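Local coordinates for protein glycosyltransferase (Streptomyces viridochromogenes, PDB 2IUY) that binds UDP and, as a retaining glycosyltransferase of family GT4, probably transfers a sugar in the biosynthesis of the antibiotic avilamycin A, at residues A[19-27]-A[52-60]; A[141-149]-A[318-328]. All blocks are in the same frame, centred on the assembly; numbering follows the deposited sequence.

Interaction 1. Residues A[19-27]-A[52-60]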
loop_
_atom_site.group_PDB
_atom_site.type_symbol
_atom_site.label_atom_id
_atom_site.label_comp_id
_atom_site.label_asym_id
_atom_site.label_seq_id
_atom_site.Cartn_x
_atom_site.Cartn_y
_atom_site.Cartn_z
ATOM N N ASP A 19 -11.758 20.317 -5.273
ATOM C CA ASP A 19 -12.975 19.767 -4.647
ATOM C C ASP A 19 -13.256 18.289 -4.982
ATOM O O ASP A 19 -14.017 17.648 -4.280
ATOM C CB ASP A 19 -14.198 20.612 -4.942
ATOM C CG ASP A 19 -14.106 22.025 -4.347
ATOM O OD1 ASP A 19 -13.481 22.265 -3.288
ATOM O OD2 ASP A 19 -14.672 22.923 -4.974
ATOM N N ALA A 20 -12.600 17.759 -6.009
ATOM C CA ALA A 20 -12.794 16.374 -6.445
ATOM C C ALA A 20 -12.243 15.395 -5.401
ATOM O O ALA A 20 -11.285 15.706 -4.707
ATOM C CB ALA A 20 -12.086 16.139 -7.769
ATOM N N TRP A 21 -12.839 14.209 -5.331
ATOM C CA TRP A 21 -12.405 13.131 -4.436
ATOM C C TRP A 21 -11.378 12.320 -5.194
ATOM O O TRP A 21 -11.480 12.151 -6.397
ATOM C CB TRP A 21 -13.611 12.259 -4.040
ATOM C CG TRP A 21 -14.568 13.039 -3.155
ATOM C CD1 TRP A 21 -15.714 13.669 -3.551
ATOM C CD2 TRP A 21 -14.384 13.376 -1.784
ATOM N NE1 TRP A 21 -16.278 14.349 -2.501
ATOM C CE2 TRP A 21 -15.487 14.178 -1.399
ATOM C CE3 TRP A 21 -13.409 13.056 -0.820
ATOM C CZ2 TRP A 21 -15.643 14.656 -0.101
ATOM C CZ3 TRP A 21 -13.563 13.540 0.463
ATOM C CH2 TRP A 21 -14.672 14.339 0.815
ATOM N N ILE A 22 -10.371 11.833 -4.490
ATOM C CA ILE A 22 -9.395 10.932 -5.097
ATOM C C ILE A 22 -10.162 9.657 -5.446
ATOM O O ILE A 22 -11.032 9.223 -4.686
ATOM C CB ILE A 22 -8.204 10.675 -4.138
ATOM C CG1 ILE A 22 -7.386 11.990 -3.926
ATOM C CG2 ILE A 22 -7.288 9.527 -4.688
ATOM C CD1 ILE A 22 -6.293 11.901 -2.822
ATOM N N SER A 23 -9.869 9.078 -6.598
ATOM C CA SER A 23 -10.561 7.867 -7.024
ATOM C C SER A 23 -9.862 6.569 -6.587
ATOM O O SER A 23 -8.759 6.570 -6.014
ATOM C CB SER A 23 -10.812 7.905 -8.555
ATOM O OG SER A 23 -9.561 7.696 -9.240
ATOM N N VAL A 24 -10.534 5.451 -6.824
ATOM C CA VAL A 24 -9.953 4.157 -6.648
ATOM C C VAL A 24 -10.054 3.434 -7.972
ATOM O O VAL A 24 -11.169 3.205 -8.461
ATOM C CB VAL A 24 -10.724 3.353 -5.540
ATOM C CG1 VAL A 24 -10.446 1.802 -5.652
ATOM C CG2 VAL A 24 -10.373 3.870 -4.171
ATOM N N PRO A 25 -8.909 3.093 -8.594
ATOM C CA PRO A 25 -7.558 3.391 -8.167
ATOM C C PRO A 25 -7.284 4.879 -8.373
ATOM O O PRO A 25 -8.011 5.549 -9.134
ATOM C CB PRO A 25 -6.697 2.513 -9.097
ATOM C CG PRO A 25 -7.480 2.371 -10.300
ATOM C CD PRO A 25 -8.931 2.411 -9.907
ATOM N N PRO A 26 -6.280 5.417 -7.659
ATOM C CA PRO A 26 -6.169 6.853 -7.664
ATOM C C PRO A 26 -5.497 7.363 -8.941
ATOM O O PRO A 26 -4.725 6.639 -9.587
ATOM C CB PRO A 26 -5.275 7.114 -6.450
ATOM C CG PRO A 26 -4.380 5.939 -6.409
ATOM C CD PRO A 26 -5.227 4.782 -6.842
ATOM N N GLN A 27 -5.789 8.614 -9.295
ATOM C CA GLN A 27 -5.161 9.248 -10.465
ATOM C C GLN A 27 -3.651 9.507 -10.185
ATOM O O GLN A 27 -2.784 9.297 -11.044
ATOM C CB GLN A 27 -5.928 10.551 -10.818
ATOM C CG GLN A 27 -7.495 10.438 -10.692
ATOM C CD GLN A 27 -8.131 10.821 -9.282
ATOM O OE1 GLN A 27 -7.663 10.436 -8.194
ATOM N NE2 GLN A 27 -9.253 11.565 -9.353
ATOM N N LEU A 52 -18.526 0.561 -3.433
ATOM C CA LEU A 52 -17.342 1.324 -3.114
ATOM C C LEU A 52 -17.837 2.657 -2.598
ATOM O O LEU A 52 -18.634 3.310 -3.269
ATOM C CB LEU A 52 -16.399 1.486 -4.346
ATOM C CG LEU A 52 -15.258 2.493 -4.243
ATOM C CD1 LEU A 52 -14.208 1.952 -3.202
ATOM C CD2 LEU A 52 -14.608 2.754 -5.646
ATOM N N LEU A 53 -17.346 3.035 -1.417
ATOM C CA LEU A 53 -17.713 4.265 -0.741
ATOM C C LEU A 53 -16.428 5.039 -0.533
ATOM O O LEU A 53 -15.332 4.443 -0.481
ATOM C CB LEU A 53 -18.320 3.947 0.631
ATOM C CG LEU A 53 -19.721 3.372 0.605
ATOM C CD1 LEU A 53 -19.713 2.399 1.724
ATOM C CD2 LEU A 53 -20.718 4.546 0.897
ATOM N N GLY A 54 -16.592 6.362 -0.449
ATOM C CA GLY A 54 -15.523 7.286 -0.181
ATOM C C GLY A 54 -14.666 7.497 -1.393
ATOM O O GLY A 54 -13.504 7.882 -1.240
ATOM N N ALA A 55 -15.208 7.216 -2.593
ATOM C CA ALA A 55 -14.452 7.408 -3.861
ATOM C C ALA A 55 -15.370 7.653 -5.096
ATOM O O ALA A 55 -15.303 6.903 -6.094
ATOM C CB ALA A 55 -13.503 6.219 -4.102
ATOM N N PRO A 56 -16.232 8.688 -5.018
ATOM C CA PRO A 56 -17.215 8.922 -6.089
ATOM C C PRO A 56 -16.482 9.318 -7.408
ATOM O O PRO A 56 -15.348 9.797 -7.370
ATOM C CB PRO A 56 -18.135 10.034 -5.534
ATOM C CG PRO A 56 -17.378 10.643 -4.353
ATOM C CD PRO A 56 -16.295 9.684 -3.927
ATOM N N GLY A 57 -17.049 9.026 -8.562
ATOM C CA GLY A 57 -16.259 9.343 -9.778
ATOM C C GLY A 57 -15.163 8.347 -10.122
ATOM O O GLY A 57 -14.470 8.534 -11.138
ATOM N N SER A 58 -14.973 7.306 -9.287
ATOM C CA SER A 58 -14.051 6.188 -9.608
ATOM C C SER A 58 -14.597 5.442 -10.830
ATOM O O SER A 58 -15.794 5.448 -11.031
ATOM C CB SER A 58 -13.928 5.214 -8.429
ATOM O OG SER A 58 -13.336 5.820 -7.298
ATOM N N PRO A 59 -13.729 4.780 -11.651
ATOM C CA PRO A 59 -14.316 4.014 -12.805
ATOM C C PRO A 59 -15.317 2.962 -12.298
ATOM O O PRO A 59 -15.055 2.311 -11.261
ATOM C CB PRO A 59 -13.110 3.365 -13.466
ATOM C CG PRO A 59 -11.895 4.206 -12.981
ATOM C CD PRO A 59 -12.257 4.690 -11.590
ATOM N N ALA A 60 -16.448 2.803 -12.992
ATOM C CA ALA A 60 -17.572 2.044 -12.413
ATOM C C ALA A 60 -18.030 0.810 -13.210
ATOM O O ALA A 60 -18.944 0.086 -12.765
ATOM C CB ALA A 60 -18.755 2.963 -12.099
HETATM O O HOH W 1 -12.956 10.010 -7.516
HETATM O O HOH W 2 -11.676 9.874 -2.100
HETATM O O HOH W 3 -12.630 1.573 -10.091
#
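Ser58 and Val24 form the one direct hydrogen bond between the loop after strand 5-9 and the end of strand 49-53 with the turn that follows it, in the N-terminal Rossmann-like domain of this GT-B fold. Val24 N gives its proton to Ser58 OG at 2.9 Å, nearly straight (166° at the hydrogen). The serine hydroxyl in turn donates to Ala55 O, so it works as a relay between the loops. Its chi1 of -64° sets OG beside its own backbone N, and both groups reach Ala55 O from one face of the carbonyl plane. Ala55 to Ser58 is a type II turn, with Pro56 and Gly57 at its two corners; Ser58 N to Ala55 O, 3.2 Å, is the bond that closes it.

On the other side, the 19-27 loop is braced internally. Ser23 N donates to Gln27 OE1 and Ser23 OG to Pro25 O at 2.7 Å, the latter spanning the cis peptide between Val24 and Pro25.

The apolar contacts are few and local. Trp21 CD1, in the five-membered part of the indole, comes 3.5 Å from Pro56 CG, the two side chains crossing obliquely. Val24 packs against Leu52 and Ala55: its CB lies 3.9 Å from Leu52 CD2, and its CG2 branch is equally near Ala55 CB. Helix 31-45 covers Val24 through Ala37.

Water also joins the backbones. At the Pro59 end, one molecule donates to both carbonyls, lying 2.7 Å from Val24 O and 2.8 Å from Pro59 O.

Interaction 2. Residues A[141-149]-A[318-328]; sequences PVIPIPVDP and LWGHVTIAERY
Val147 pairs with the bend around Gly320 in a single beta bridge. Val147 N donates to Trp319 O at 3.0 Å, with 150° at the hydrogen, and Val147 O takes a weak bond from His321 N. Gly320 is the first residue to leave helix 308-319 and stands at the N-cap position of helix 321-336, so the bridge fixes the chain where one helix gives way to the next. Farther along, Arg327 NH2 makes another weak bond, to Val142 O at 3.0 Å. Two waters link Tyr328 OH to the carbonyls of Ile143 and Pro144; the hydroxyl is also hydrogen-bonded to Ser110.

The Asp148 carboxylate stacks on the His321 imidazole, planes 17° apart, with Asp148 OD1 3.3 Å from His321 CE1. With chi1 at 72°, His321 CG stands between that residue's backbone N and carbonyl carbon, which turns one ring face to Asp148 and the other to Val322 CG2. The stack is not a hydrogen bond: His321 NE2 is bonded to Glu45, and Asp148 OD1 to Ala150 N. Asp148 OD2 also lies close to Asp41 OD2, a proximity that may favour protonation of one of them.

Apolar packing fills the remainder. Ile143 lies over the Tyr328 ring, its CD1 3.9 Å from the centroid in a CH-pi contact, while its CG2 meets Ile324 CG2 at 3.7 Å. Pro146 CB presses on that same Ile324 methyl at 3.6 Å, and Pro144 CG comes to the edge of the Trp319 indole, 3.7 Å from Trp319 CD1.

Around this linker between the two GT-B domains, Ile145 touches Val35 of helix 31-45 and UDP-site Thr256 of helix 256-263, and Tyr328 of helix 321-336 reaches Leu39 in the N-terminal domain.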
loop_
_atom_site.group_PDB
_atom_site.type_symbol
_atom_site.label_atom_id
_atom_site.label_comp_id
_atom_site.label_asym_id
_atom_site.label_seq_id
_atom_site.Cartn_x
_atom_site.Cartn_y
_atom_site.Cartn_z
ATOM N N PRO A 141 -6.433 -10.908 12.794
ATOM C CA PRO A 141 -5.789 -11.424 11.588
ATOM C C PRO A 141 -4.750 -10.459 11.037
ATOM O O PRO A 141 -4.890 -9.234 11.140
ATOM C CB PRO A 141 -6.951 -11.546 10.570
ATOM C CG PRO A 141 -8.201 -11.459 11.383
ATOM C CD PRO A 141 -7.872 -10.635 12.585
ATOM N N VAL A 142 -3.699 -11.047 10.484
ATOM C CA VAL A 142 -2.703 -10.330 9.768
ATOM C C VAL A 142 -2.849 -10.759 8.313
ATOM O O VAL A 142 -2.756 -11.958 7.985
ATOM C CB VAL A 142 -1.294 -10.601 10.331
ATOM C CG1 VAL A 142 -0.263 -10.089 9.378
ATOM C CG2 VAL A 142 -1.131 -9.924 11.688
ATOM N N ILE A 143 -3.155 -9.786 7.457
ATOM C CA ILE A 143 -3.412 -10.086 6.066
ATOM C C ILE A 143 -2.705 -9.011 5.267
ATOM O O ILE A 143 -3.081 -7.862 5.357
ATOM C CB ILE A 143 -4.961 -10.159 5.698
ATOM C CG1 ILE A 143 -5.718 -11.229 6.501
ATOM C CG2 ILE A 143 -5.117 -10.473 4.241
ATOM C CD1 ILE A 143 -7.256 -11.169 6.291
ATOM N N PRO A 144 -1.642 -9.376 4.521
ATOM C CA PRO A 144 -0.811 -8.342 3.883
ATOM C C PRO A 144 -1.507 -7.692 2.700
ATOM O O PRO A 144 -2.622 -8.143 2.298
ATOM C CB PRO A 144 0.456 -9.133 3.490
ATOM C CG PRO A 144 -0.039 -10.526 3.232
ATOM C CD PRO A 144 -1.100 -10.740 4.288
ATOM N N ILE A 145 -0.896 -6.619 2.169
ATOM C CA ILE A 145 -1.451 -5.868 1.030
ATOM C C ILE A 145 -1.492 -6.744 -0.228
ATOM O O ILE A 145 -0.494 -7.407 -0.567
ATOM C CB ILE A 145 -0.693 -4.557 0.778
ATOM C CG1 ILE A 145 -0.866 -3.571 1.968
ATOM C CG2 ILE A 145 -1.078 -3.955 -0.530
ATOM C CD1 ILE A 145 0.132 -2.405 1.894
ATOM N N PRO A 146 -2.670 -6.780 -0.892
ATOM C CA PRO A 146 -2.869 -7.539 -2.118
ATOM C C PRO A 146 -2.413 -6.762 -3.344
ATOM O O PRO A 146 -2.349 -5.526 -3.331
ATOM C CB PRO A 146 -4.402 -7.694 -2.175
ATOM C CG PRO A 146 -4.941 -6.474 -1.557
ATOM C CD PRO A 146 -3.915 -6.112 -0.457
ATOM N N VAL A 147 -2.130 -7.503 -4.396
ATOM C CA VAL A 147 -1.805 -6.918 -5.645
ATOM C C VAL A 147 -2.491 -7.761 -6.753
ATOM O O VAL A 147 -2.449 -8.989 -6.722
ATOM C CB VAL A 147 -0.243 -6.767 -5.742
ATOM C CG1 VAL A 147 0.528 -8.087 -5.963
ATOM C CG2 VAL A 147 0.105 -5.677 -6.609
ATOM N N ASP A 148 -3.152 -7.087 -7.697
ATOM C CA ASP A 148 -3.734 -7.740 -8.876
ATOM C C ASP A 148 -2.758 -7.593 -10.047
ATOM O O ASP A 148 -2.579 -6.471 -10.597
ATOM C CB ASP A 148 -5.086 -7.078 -9.188
ATOM C CG ASP A 148 -5.790 -7.663 -10.418
ATOM O OD1 ASP A 148 -5.328 -8.668 -11.019
ATOM O OD2 ASP A 148 -6.848 -7.093 -10.777
ATOM N N PRO A 149 -2.150 -8.719 -10.460
ATOM C CA PRO A 149 -1.196 -8.664 -11.551
ATOM C C PRO A 149 -1.744 -8.016 -12.811
ATOM O O PRO A 149 -0.952 -7.385 -13.529
ATOM C CB PRO A 149 -0.815 -10.130 -11.805
ATOM C CG PRO A 149 -1.294 -10.899 -10.574
ATOM C CD PRO A 149 -2.321 -10.069 -9.890
ATOM N N LEU A 318 2.173 -14.930 -2.460
ATOM C CA LEU A 318 1.975 -14.335 -1.119
ATOM C C LEU A 318 0.937 -13.246 -1.075
ATOM O O LEU A 318 0.203 -13.106 -0.066
ATOM C CB LEU A 318 3.303 -13.772 -0.586
ATOM C CG LEU A 318 4.482 -14.739 -0.407
ATOM C CD1 LEU A 318 5.791 -13.950 -0.139
ATOM C CD2 LEU A 318 4.204 -15.725 0.741
ATOM N N TRP A 319 0.890 -12.430 -2.140
ATOM C CA TRP A 319 0.093 -11.228 -2.090
ATOM C C TRP A 319 -0.952 -11.190 -3.198
ATOM O O TRP A 319 -1.653 -10.204 -3.304
ATOM C CB TRP A 319 0.982 -9.953 -2.109
ATOM C CG TRP A 319 2.139 -10.062 -1.101
ATOM C CD1 TRP A 319 2.050 -10.450 0.214
ATOM C CD2 TRP A 319 3.514 -9.784 -1.352
ATOM N NE1 TRP A 319 3.306 -10.438 0.799
ATOM C CE2 TRP A 319 4.221 -10.045 -0.146
ATOM C CE3 TRP A 319 4.236 -9.345 -2.488
ATOM C CZ2 TRP A 319 5.616 -9.896 -0.039
ATOM C CZ3 TRP A 319 5.634 -9.187 -2.374
ATOM C CH2 TRP A 319 6.298 -9.468 -1.149
ATOM N N GLY A 320 -1.113 -12.268 -3.979
ATOM C CA GLY A 320 -2.046 -12.200 -5.123
ATOM C C GLY A 320 -3.438 -11.742 -4.704
ATOM O O GLY A 320 -3.937 -12.145 -3.645
ATOM N N HIS A 321 -4.079 -10.915 -5.527
ATOM C CA HIS A 321 -5.405 -10.382 -5.157
ATOM C C HIS A 321 -6.472 -11.392 -4.730
ATOM O O HIS A 321 -7.275 -11.092 -3.837
ATOM C CB HIS A 321 -5.952 -9.422 -6.227
ATOM C CG HIS A 321 -6.391 -10.087 -7.502
ATOM N ND1 HIS A 321 -5.564 -10.897 -8.255
ATOM C CD2 HIS A 321 -7.558 -10.013 -8.182
ATOM C CE1 HIS A 321 -6.210 -11.312 -9.328
ATOM N NE2 HIS A 321 -7.420 -10.786 -9.308
ATOM N N VAL A 322 -6.499 -12.568 -5.370
ATOM C CA VAL A 322 -7.564 -13.557 -5.127
ATOM C C VAL A 322 -7.287 -14.304 -3.835
ATOM O O VAL A 322 -8.216 -14.554 -3.040
ATOM C CB VAL A 322 -7.754 -14.555 -6.370
ATOM C CG1 VAL A 322 -8.600 -15.778 -6.009
ATOM C CG2 VAL A 322 -8.376 -13.830 -7.583
ATOM N N THR A 323 -6.018 -14.655 -3.624
ATOM C CA THR A 323 -5.602 -15.269 -2.365
ATOM C C THR A 323 -5.887 -14.373 -1.147
ATOM O O THR A 323 -6.352 -14.860 -0.122
ATOM C CB THR A 323 -4.096 -15.816 -2.322
ATOM O OG1 THR A 323 -3.921 -16.585 -1.115
ATOM C CG2 THR A 323 -3.095 -14.715 -2.193
ATOM N N ILE A 324 -5.563 -13.088 -1.267
ATOM C CA ILE A 324 -5.799 -12.124 -0.186
ATOM C C ILE A 324 -7.287 -11.829 -0.017
ATOM O O ILE A 324 -7.778 -11.793 1.092
ATOM C CB ILE A 324 -5.073 -10.798 -0.445
ATOM C CG1 ILE A 324 -3.551 -11.033 -0.452
ATOM C CG2 ILE A 324 -5.497 -9.707 0.619
ATOM C CD1 ILE A 324 -3.031 -11.775 0.819
ATOM N N ALA A 325 -8.003 -11.651 -1.129
ATOM C CA ALA A 325 -9.450 -11.484 -1.034
ATOM C C ALA A 325 -10.130 -12.671 -0.333
ATOM O O ALA A 325 -11.053 -12.481 0.431
ATOM C CB ALA A 325 -10.079 -11.212 -2.411
ATOM N N GLU A 326 -9.711 -13.894 -0.624
ATOM C CA GLU A 326 -10.364 -15.048 -0.006
ATOM C C GLU A 326 -10.016 -15.123 1.469
ATOM O O GLU A 326 -10.832 -15.465 2.270
ATOM C CB GLU A 326 -10.135 -16.368 -0.808
ATOM C CG GLU A 326 -8.771 -17.020 -0.722
ATOM C CD GLU A 326 -8.584 -18.185 -1.741
ATOM O OE1 GLU A 326 -9.556 -18.490 -2.495
ATOM O OE2 GLU A 326 -7.455 -18.760 -1.798
ATOM N N ARG A 327 -8.825 -14.682 1.846
ATOM C CA ARG A 327 -8.504 -14.483 3.259
ATOM C C ARG A 327 -9.419 -13.495 3.979
ATOM O O ARG A 327 -9.906 -13.785 5.079
ATOM C CB ARG A 327 -7.003 -14.137 3.464
ATOM C CG ARG A 327 -6.162 -15.391 3.263
ATOM C CD ARG A 327 -4.731 -15.053 3.109
ATOM N NE ARG A 327 -4.138 -14.542 4.362
ATOM C CZ ARG A 327 -2.829 -14.328 4.504
ATOM N NH1 ARG A 327 -1.996 -14.605 3.483
ATOM N NH2 ARG A 327 -2.354 -13.874 5.662
ATOM N N TYR A 328 -9.667 -12.356 3.368
ATOM C CA TYR A 328 -10.690 -11.460 3.914
ATOM C C TYR A 328 -12.105 -12.038 4.037
ATOM O O TYR A 328 -12.724 -11.861 5.066
ATOM C CB TYR A 328 -10.734 -10.143 3.137
ATOM C CG TYR A 328 -9.647 -9.220 3.565
ATOM C CD1 TYR A 328 -9.656 -8.685 4.850
ATOM C CD2 TYR A 328 -8.590 -8.882 2.695
ATOM C CE1 TYR A 328 -8.678 -7.791 5.260
ATOM C CE2 TYR A 328 -7.590 -8.007 3.097
ATOM C CZ TYR A 328 -7.662 -7.461 4.386
ATOM O OH TYR A 328 -6.705 -6.617 4.840
HETATM O O HOH W 4 -5.102 -6.127 6.831
HETATM O O HOH W 5 -4.636 -6.233 3.200
#

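In the fold
Interactions 1 and 2 lie about 22 Å apart between centres, with nearest atoms about 9 Å apart, and share no residue. Interaction 1 is the more superficial, a partly buried loop-to-loop contact within the N-terminal domain, burying 369 Å² and relying on a serine relay and bridging waters. Interaction 2 is buried, 664 Å², and joins the interdomain linker to the closing helices with backbone bridging, a carboxylate-imidazole stack and aliphatic-aromatic packing. Helix 31-45 is their common neighbour, touched by Val24 and Pro25 in one and by Ile145, His321 and Tyr328 in the other. Both lie near residues that bind UDP: Ile22 near Tyr29 and Gly30, Val147 near Glu260.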